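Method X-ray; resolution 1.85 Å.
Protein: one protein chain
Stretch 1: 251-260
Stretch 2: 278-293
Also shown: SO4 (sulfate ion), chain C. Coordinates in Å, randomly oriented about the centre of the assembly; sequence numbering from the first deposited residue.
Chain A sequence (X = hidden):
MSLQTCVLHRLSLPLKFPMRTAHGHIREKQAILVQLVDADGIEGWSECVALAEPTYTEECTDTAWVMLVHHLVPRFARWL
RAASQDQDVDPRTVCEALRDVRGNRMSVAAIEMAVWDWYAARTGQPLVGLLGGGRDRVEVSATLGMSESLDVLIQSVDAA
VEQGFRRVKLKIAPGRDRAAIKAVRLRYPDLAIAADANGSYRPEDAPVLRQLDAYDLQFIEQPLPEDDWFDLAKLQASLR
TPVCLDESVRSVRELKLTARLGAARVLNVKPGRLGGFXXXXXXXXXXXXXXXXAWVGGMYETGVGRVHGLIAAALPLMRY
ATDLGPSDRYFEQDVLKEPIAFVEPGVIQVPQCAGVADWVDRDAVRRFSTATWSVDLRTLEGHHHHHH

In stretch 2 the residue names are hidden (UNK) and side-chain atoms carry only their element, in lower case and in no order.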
# COMPACT_ATOMS: atom_id res chain seq x y z
N SER A 251 -6.86 -4.92 -5.61
CA SER A 251 -6.75 -6.36 -5.40
C SER A 251 -8.09 -6.98 -5.69
O SER A 251 -9.11 -6.29 -5.67
CB SER A 251 -6.41 -6.68 -3.95
OG SER A 251 -7.52 -6.43 -3.07
N VAL A 252 -8.07 -8.29 -5.92
CA VAL A 252 -9.31 -9.08 -6.07
C VAL A 252 -10.19 -9.05 -4.80
O VAL A 252 -11.40 -9.00 -4.91
CB VAL A 252 -9.01 -10.55 -6.55
CG1 VAL A 252 -10.30 -11.30 -6.93
CG2 VAL A 252 -8.10 -10.52 -7.78
N ARG A 253 -9.60 -9.04 -3.61
CA ARG A 253 -10.41 -8.90 -2.38
C ARG A 253 -11.13 -7.53 -2.26
O ARG A 253 -12.26 -7.46 -1.78
CB ARG A 253 -9.57 -9.13 -1.13
CG ARG A 253 -9.25 -10.63 -0.88
CD ARG A 253 -8.04 -10.80 0.08
NE ARG A 253 -6.83 -10.28 -0.56
CZ ARG A 253 -5.73 -9.86 0.06
NH1 ARG A 253 -5.63 -9.88 1.39
NH2 ARG A 253 -4.73 -9.41 -0.67
N GLU A 254 -10.47 -6.46 -2.67
CA GLU A 254 -11.13 -5.14 -2.67
C GLU A 254 -12.29 -5.11 -3.67
O GLU A 254 -13.28 -4.45 -3.47
CB GLU A 254 -10.13 -4.05 -3.02
CG GLU A 254 -9.58 -3.26 -1.78
CD GLU A 254 -8.76 -2.02 -2.21
OE1 GLU A 254 -7.80 -2.20 -3.00
OE2 GLU A 254 -9.08 -0.89 -1.76
N LEU A 255 -12.11 -5.80 -4.78
CA LEU A 255 -13.15 -5.95 -5.80
C LEU A 255 -14.30 -6.74 -5.21
O LEU A 255 -15.42 -6.38 -5.42
CB LEU A 255 -12.63 -6.67 -7.05
CG LEU A 255 -13.68 -6.79 -8.21
CD1 LEU A 255 -14.11 -5.43 -8.72
CD2 LEU A 255 -13.08 -7.58 -9.36
N LYS A 256 -14.02 -7.83 -4.48
CA LYS A 256 -15.10 -8.55 -3.73
C LYS A 256 -15.92 -7.65 -2.80
O LYS A 256 -17.17 -7.74 -2.76
CB LYS A 256 -14.57 -9.81 -2.97
CG LYS A 256 -14.30 -10.95 -3.92
CD LYS A 256 -13.68 -12.20 -3.18
CE LYS A 256 -13.39 -13.29 -4.23
NZ LYS A 256 -12.98 -14.63 -3.65
N LEU A 257 -15.23 -6.78 -2.08
CA LEU A 257 -15.87 -5.87 -1.14
C LEU A 257 -16.70 -4.83 -1.95
O LEU A 257 -17.85 -4.50 -1.58
CB LEU A 257 -14.80 -5.15 -0.28
CG LEU A 257 -15.37 -4.00 0.58
CD1 LEU A 257 -16.42 -4.51 1.65
CD2 LEU A 257 -14.29 -3.16 1.22
N THR A 258 -16.11 -4.29 -3.02
CA THR A 258 -16.85 -3.36 -3.92
C THR A 258 -18.18 -3.91 -4.36
O THR A 258 -19.23 -3.25 -4.22
CB THR A 258 -16.01 -3.02 -5.17
OG1 THR A 258 -14.87 -2.31 -4.73
CG2 THR A 258 -16.78 -2.10 -6.11
N ALA A 259 -18.13 -5.15 -4.85
CA ALA A 259 -19.30 -5.86 -5.35
C ALA A 259 -20.29 -6.13 -4.21
O ALA A 259 -21.49 -6.01 -4.41
CB ALA A 259 -18.86 -7.14 -6.01
N ARG A 260 -19.79 -6.46 -3.02
CA ARG A 260 -20.64 -6.77 -1.88
C ARG A 260 -21.39 -5.51 -1.42
O ARG A 260 -22.59 -5.59 -1.05
CB ARG A 260 -19.81 -7.41 -0.75
CG ARG A 260 -20.62 -7.84 0.47
CD ARG A 260 -21.45 -9.10 0.22
NE ARG A 260 -22.20 -9.44 1.42
CZ ARG A 260 -21.90 -10.45 2.26
NH1 ARG A 260 -20.87 -11.25 2.02
NH2 ARG A 260 -22.66 -10.68 3.33
N UNK A 278 -2.36 -13.12 -14.08
CA UNK A 278 -3.13 -14.05 -13.25
C UNK A 278 -4.13 -13.33 -12.34
O UNK A 278 -5.31 -13.74 -12.21
N UNK A 279 -3.67 -12.24 -11.71
CA UNK A 279 -4.59 -11.38 -10.94
C UNK A 279 -5.71 -10.73 -11.77
O UNK A 279 -6.88 -10.65 -11.31
c UNK A 279 -3.82 -10.35 -10.08
N UNK A 280 -5.37 -10.29 -12.97
CA UNK A 280 -6.32 -9.73 -13.88
C UNK A 280 -7.42 -10.78 -14.25
O UNK A 280 -8.62 -10.47 -14.23
o UNK A 280 -4.72 -8.23 -14.81
c UNK A 280 -5.65 -9.26 -15.15
c UNK A 280 -6.69 -8.68 -16.15
N UNK A 281 -7.01 -11.99 -14.58
CA UNK A 281 -8.02 -13.08 -14.88
C UNK A 281 -8.92 -13.33 -13.67
O UNK A 281 -10.13 -13.49 -13.85
c UNK A 281 -6.58 -14.23 -16.63
c UNK A 281 -7.34 -14.40 -15.31
c UNK A 281 -5.70 -15.45 -16.97
c UNK A 281 -7.52 -13.88 -17.75
N UNK A 282 -8.35 -13.41 -12.46
CA UNK A 282 -9.16 -13.53 -11.23
C UNK A 282 -10.12 -12.38 -10.98
O UNK A 282 -11.27 -12.62 -10.57
n UNK A 282 -5.72 -14.55 -8.53
n UNK A 282 -6.68 -13.52 -6.71
c UNK A 282 -5.66 -13.64 -7.57
c UNK A 282 -8.34 -13.78 -9.98
c UNK A 282 -7.63 -15.12 -9.99
n UNK A 282 -4.59 -12.86 -7.45
c UNK A 282 -6.89 -15.43 -8.72
N UNK A 283 -9.69 -11.14 -11.24
CA UNK A 283 -10.57 -9.97 -11.17
C UNK A 283 -11.72 -10.02 -12.17
O UNK A 283 -12.85 -9.60 -11.86
c UNK A 283 -9.79 -8.64 -11.39
N UNK A 284 -11.44 -10.48 -13.39
CA UNK A 284 -12.49 -10.54 -14.38
C UNK A 284 -13.56 -11.60 -14.01
O UNK A 284 -14.74 -11.41 -14.29
c UNK A 284 -11.91 -10.83 -15.77
c UNK A 284 -11.80 -8.35 -16.27
c UNK A 284 -10.67 -10.01 -17.82
c UNK A 284 -11.07 -9.71 -16.37
N UNK A 285 -13.12 -12.70 -13.41
CA UNK A 285 -14.04 -13.75 -12.92
C UNK A 285 -15.01 -13.13 -11.96
O UNK A 285 -16.22 -13.27 -12.10
o UNK A 285 -12.02 -16.83 -12.70
c UNK A 285 -12.83 -15.96 -13.10
o UNK A 285 -13.27 -15.94 -14.27
c UNK A 285 -13.30 -14.87 -12.17
N UNK A 286 -14.45 -12.47 -10.95
CA UNK A 286 -15.26 -11.86 -9.89
C UNK A 286 -16.14 -10.73 -10.43
O UNK A 286 -17.31 -10.61 -9.98
c UNK A 286 -14.41 -11.37 -8.67
c UNK A 286 -13.75 -12.55 -7.95
c UNK A 286 -15.30 -10.56 -7.63
N UNK A 287 -15.64 -9.90 -11.35
CA UNK A 287 -16.48 -8.82 -11.90
C UNK A 287 -17.67 -9.37 -12.74
O UNK A 287 -18.84 -8.87 -12.64
c UNK A 287 -15.68 -7.85 -12.71
N UNK A 288 -17.37 -10.37 -13.56
CA UNK A 288 -18.43 -11.05 -14.37
C UNK A 288 -19.49 -11.69 -13.46
O UNK A 288 -20.67 -11.50 -13.71
N UNK A 289 -19.09 -12.42 -12.40
CA UNK A 289 -20.04 -13.05 -11.43
C UNK A 289 -20.97 -11.97 -10.80
O UNK A 289 -22.17 -12.20 -10.52
o UNK A 289 -17.68 -15.05 -8.15
o UNK A 289 -16.16 -15.48 -9.69
c UNK A 289 -18.41 -14.95 -10.52
c UNK A 289 -17.35 -15.18 -9.37
c UNK A 289 -19.32 -13.74 -10.26
N UNK A 290 -20.38 -10.80 -10.57
CA UNK A 290 -21.08 -9.67 -10.00
C UNK A 290 -21.89 -8.82 -10.96
O UNK A 290 -22.52 -7.89 -10.54
c UNK A 290 -20.09 -8.79 -9.20
N UNK A 291 -21.87 -9.09 -12.26
CA UNK A 291 -22.64 -8.22 -13.16
C UNK A 291 -21.97 -6.91 -13.58
O UNK A 291 -22.58 -6.08 -14.26
N UNK A 292 -20.69 -6.76 -13.20
CA UNK A 292 -19.89 -5.60 -13.56
C UNK A 292 -19.30 -5.68 -15.00
O UNK A 292 -19.15 -6.78 -15.60
c UNK A 292 -18.79 -5.47 -12.51
c UNK A 292 -19.32 -5.39 -11.11
c UNK A 292 -17.26 -3.42 -10.40
se UNK A 292 -17.92 -5.12 -9.74
N UNK A 293 -19.03 -4.51 -15.59
CA UNK A 293 -18.37 -4.42 -16.89
C UNK A 293 -16.95 -3.95 -16.56
O UNK A 293 -16.74 -3.27 -15.55
c UNK A 293 -19.07 -3.35 -17.74
S SO4 C . -5.85 -10.83 -4.25
O1 SO4 C . -4.57 -10.79 -3.56
O2 SO4 C . -5.75 -10.09 -5.51
O3 SO4 C . -6.19 -12.20 -4.62
O4 SO4 C . -6.86 -10.28 -3.34

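Position 278 has no side-chain atoms and lies out of reach of stretch 1. It is Gly278. Position 279 carries one carbon, set sideways, and its backbone O lies 3.7 Å from Val252 CG2. It is Ala279. Position 280 has a carbon bearing one oxygen and one carbon, and it points away. This branched hydroxyl side chain is Thr280. Position 281 has four carbons forked at the second and touches nothing on stretch 1. It is Leu281.

Position 282 has three carbons, a nitrogen, then a carbon carrying two more nitrogens. That is a guanidinium, so the residue is Arg282. Val252 CG2 lies over one face of the group, 3.5 Å from Arg282 NH2. At its edge, Arg282 NH2 donates to sulfate O3 at 2.5 Å, and Arg282 NH1 adds a weak bond to the same oxygen.

Position 283 has one carbon, 4.0 Å from Leu255 CD2. It is Ala283. Its backbone O is closer still, 3.2 Å from Leu255 CD2. Position 284 has four carbons forked at the second and points away. It is Leu284. Position 285 has two carbons, the second with two oxygens, and makes no contact. This short carboxylate is Asp285.

Position 286 has one carbon carrying two more, and packs against Val252, Leu255 and Lys256. Branching at CB without oxygen gives Val286. Val286 CG2 lies 3.8 Å from Val252 CG1 and also 3.8 Å from Lys256 CE. Position 287 has one carbon, 4.2 Å from Leu255 CD2. It is Ala287. Position 288 has none, although there is room for a CB. It is Gly288. Position 289 has three carbons, the third with two oxygens, and no contact. It is Glu289.

Position 290 has one carbon, 3.8 Å from Ala259 CB. It is Ala290. Position 291 has none. Its positive phi would jam a CB against the preceding carbonyl O. It is Gly291, in a Schellman motif. Position 292 is an unbranched chain of two carbons, selenium and a carbon, which is selenomethionine, Met292. Its SE lies 4.0 Å from Leu255 CD1. Position 293 has one carbon, out of reach. It is Ala293.

The helices run nearly parallel, at 11°, with axes 9.6 Å apart at closest approach. Val252 fits among Ala279, Arg282, Ala283 and Val286. No hydrogen bond crosses directly. The sulfate bridges instead, accepting from Val252 N, Arg253 and Arg282.

Stretch 2 (278-293) GATLRALDVAGEAGMA
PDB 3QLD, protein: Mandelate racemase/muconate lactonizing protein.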